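Acid phosphatase (Mycobacterium tuberculosis, PDB 2A6P) removes phosphate from a broad range of phosphorylated substrates, and in vivo can serve as a fructose-1,6-bisphosphatase that maintains gluconeogenesis. Local coordinates at residues 13-18 against 158-163. Residues are numbered along the deposited sequence; the frame is centred on the assembly and turned at random.
Sequences LLLLRH and AVITRW. With SO4 (sulfate ion), chain C.
Leu15 meets Val159 and Ile160 where strand 13-17, inside the mixed sheet, is covered by helix 153-163, a worked example of a strand and a helix joined through apolar side chains. The two segments run nearly antiparallel, their axes 10.3 Å apart. From CB, which points at the helix, the Leu15 side chain reaches CG, turned anti to the carbonyl carbon (chi1 -60°), and forks there. Branch CD2 rests on Val159, 3.8 Å from its CB and 3.9 Å from its CG1, while CD1 lies 4.2 Å from CG1 of Ile160. Two residues earlier, Leu13 CD2 touches both Val159 CG1 and, at 3.8 Å, CE3 of the Trp163 indole, which it approaches obliquely. Trp163 NE1 has its own partner, the carbonyl oxygen of Gly185 on strand 180-187. The strand ends at Arg17, and His18, the inferred phosphohistidine nucleophile, follows it: His18 NE2 makes a weak hydrogen bond of 3.0 Å to O3 of a sulfate, probably from the crystallisation liquor, which Thr21 and Thr30 also bind. No hydrogen bond crosses between the two segments, which are held by van der Waals contact and burial of apolar surface; the sulfate-binding His18 stands beyond the apolar patch, just past the strand's C-terminal end.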
loop_
_atom_site.group_PDB
_atom_site.type_symbol
_atom_site.label_atom_id
_atom_site.label_comp_id
_atom_site.label_asym_id
_atom_site.label_seq_id
_atom_site.Cartn_x
_atom_site.Cartn_y
_atom_site.Cartn_z
ATOM N N LEU A 13 11.160 7.040 2.685
ATOM C CA LEU A 13 11.788 6.400 1.529
ATOM C C LEU A 13 10.705 6.309 0.449
ATOM O O LEU A 13 9.700 5.621 0.636
ATOM C CB LEU A 13 12.280 4.989 1.884
ATOM C CG LEU A 13 12.634 4.058 0.710
ATOM C CD1 LEU A 13 13.755 4.665 -0.133
ATOM C CD2 LEU A 13 13.041 2.700 1.239
ATOM N N LEU A 14 10.877 7.022 -0.657
ATOM C CA LEU A 14 9.874 6.955 -1.713
ATOM C C LEU A 14 10.445 6.135 -2.855
ATOM O O LEU A 14 11.654 6.135 -3.081
ATOM C CB LEU A 14 9.503 8.344 -2.248
ATOM C CG LEU A 14 9.416 9.635 -1.419
ATOM C CD1 LEU A 14 8.217 10.425 -1.925
ATOM C CD2 LEU A 14 9.280 9.365 0.056
ATOM N N LEU A 15 9.578 5.420 -3.561
ATOM C CA LEU A 15 10.007 4.626 -4.702
ATOM C C LEU A 15 9.138 4.996 -5.886
ATOM O O LEU A 15 7.926 5.122 -5.751
ATOM C CB LEU A 15 9.873 3.127 -4.424
ATOM C CG LEU A 15 10.694 2.610 -3.246
ATOM C CD1 LEU A 15 9.919 2.792 -1.941
ATOM C CD2 LEU A 15 10.998 1.154 -3.479
ATOM N N LEU A 16 9.762 5.176 -7.044
ATOM C CA LEU A 16 9.034 5.526 -8.260
ATOM C C LEU A 16 9.357 4.535 -9.373
ATOM O O LEU A 16 10.537 4.357 -9.725
ATOM C CB LEU A 16 9.424 6.935 -8.727
ATOM C CG LEU A 16 8.903 7.324 -10.125
ATOM C CD1 LEU A 16 7.374 7.398 -10.099
ATOM C CD2 LEU A 16 9.492 8.657 -10.586
ATOM N N ARG A 17 8.330 3.884 -9.920
ATOM C CA ARG A 17 8.553 2.950 -11.022
ATOM C C ARG A 17 8.597 3.780 -12.308
ATOM O O ARG A 17 7.884 4.772 -12.429
ATOM C CB ARG A 17 7.414 1.918 -11.140
ATOM C CG ARG A 17 7.615 0.952 -12.325
ATOM C CD ARG A 17 6.506 -0.080 -12.441
ATOM N NE ARG A 17 6.736 -1.013 -13.550
ATOM C CZ ARG A 17 5.818 -1.860 -14.014
ATOM N NH1 ARG A 17 4.611 -1.895 -13.469
ATOM N NH2 ARG A 17 6.092 -2.654 -15.038
ATOM N N HIS A 18 9.431 3.382 -13.261
ATOM C CA HIS A 18 9.518 4.105 -14.520
ATOM C C HIS A 18 8.200 3.994 -15.307
ATOM O O HIS A 18 7.344 3.151 -15.016
ATOM C CB HIS A 18 10.668 3.548 -15.357
ATOM C CG HIS A 18 10.501 2.114 -15.736
ATOM N ND1 HIS A 18 9.575 1.693 -16.666
ATOM C CD2 HIS A 18 11.141 1.000 -15.311
ATOM C CE1 HIS A 18 9.654 0.379 -16.798
ATOM N NE2 HIS A 18 10.598 -0.065 -15.987
ATOM N N ALA A 158 10.356 -5.456 -3.964
ATOM C CA ALA A 158 11.316 -6.191 -3.154
ATOM C C ALA A 158 11.760 -5.277 -2.030
ATOM O O ALA A 158 11.803 -5.679 -0.866
ATOM C CB ALA A 158 12.526 -6.601 -4.000
ATOM N N VAL A 159 12.112 -4.047 -2.386
ATOM C CA VAL A 159 12.544 -3.086 -1.378
ATOM C C VAL A 159 11.443 -2.852 -0.349
ATOM O O VAL A 159 11.696 -2.867 0.851
ATOM C CB VAL A 159 12.935 -1.752 -2.013
ATOM C CG1 VAL A 159 13.229 -0.718 -0.924
ATOM C CG2 VAL A 159 14.165 -1.964 -2.905
ATOM N N ILE A 160 10.217 -2.658 -0.822
ATOM C CA ILE A 160 9.076 -2.436 0.074
ATOM C C ILE A 160 8.853 -3.628 1.000
ATOM O O ILE A 160 8.675 -3.457 2.211
ATOM C CB ILE A 160 7.785 -2.181 -0.730
ATOM C CG1 ILE A 160 7.899 -0.850 -1.481
ATOM C CG2 ILE A 160 6.576 -2.194 0.192
ATOM C CD1 ILE A 160 6.765 -0.604 -2.423
ATOM N N THR A 161 8.851 -4.830 0.422
ATOM C CA THR A 161 8.651 -6.049 1.201
ATOM C C THR A 161 9.691 -6.165 2.307
ATOM O O THR A 161 9.382 -6.594 3.413
ATOM C CB THR A 161 8.738 -7.304 0.312
ATOM O OG1 THR A 161 7.730 -7.239 -0.703
ATOM C CG2 THR A 161 8.523 -8.560 1.132
ATOM N N ARG A 162 10.927 -5.780 2.001
ATOM C CA ARG A 162 12.011 -5.847 2.973
ATOM C C ARG A 162 11.935 -4.700 3.967
ATOM O O ARG A 162 12.301 -4.859 5.137
ATOM C CB ARG A 162 13.362 -5.850 2.252
ATOM C CG ARG A 162 13.548 -7.060 1.330
ATOM C CD ARG A 162 13.347 -8.358 2.101
ATOM N NE ARG A 162 14.341 -8.505 3.162
ATOM C CZ ARG A 162 14.259 -9.392 4.146
ATOM N NH1 ARG A 162 13.219 -10.216 4.218
ATOM N NH2 ARG A 162 15.224 -9.461 5.053
ATOM N N TRP A 163 11.469 -3.544 3.507
ATOM C CA TRP A 163 11.330 -2.402 4.402
ATOM C C TRP A 163 10.428 -2.816 5.563
ATOM O O TRP A 163 10.717 -2.512 6.726
ATOM C CB TRP A 163 10.708 -1.197 3.684
ATOM C CG TRP A 163 10.476 -0.037 4.605
ATOM C CD1 TRP A 163 9.321 0.269 5.266
ATOM C CD2 TRP A 163 11.444 0.944 5.015
ATOM N NE1 TRP A 163 9.504 1.381 6.062
ATOM C CE2 TRP A 163 10.798 1.814 5.929
ATOM C CE3 TRP A 163 12.796 1.170 4.704
ATOM C CZ2 TRP A 163 11.455 2.895 6.529
ATOM C CZ3 TRP A 163 13.451 2.247 5.303
ATOM C CH2 TRP A 163 12.774 3.096 6.208
HETATM S S SO4 C . 8.942 -3.137 -17.778
HETATM O O1 SO4 C . 7.696 -2.485 -17.263
HETATM O O2 SO4 C . 9.268 -2.472 -19.144
HETATM O O3 SO4 C . 10.016 -2.815 -16.920
HETATM O O4 SO4 C . 8.536 -4.478 -18.100
#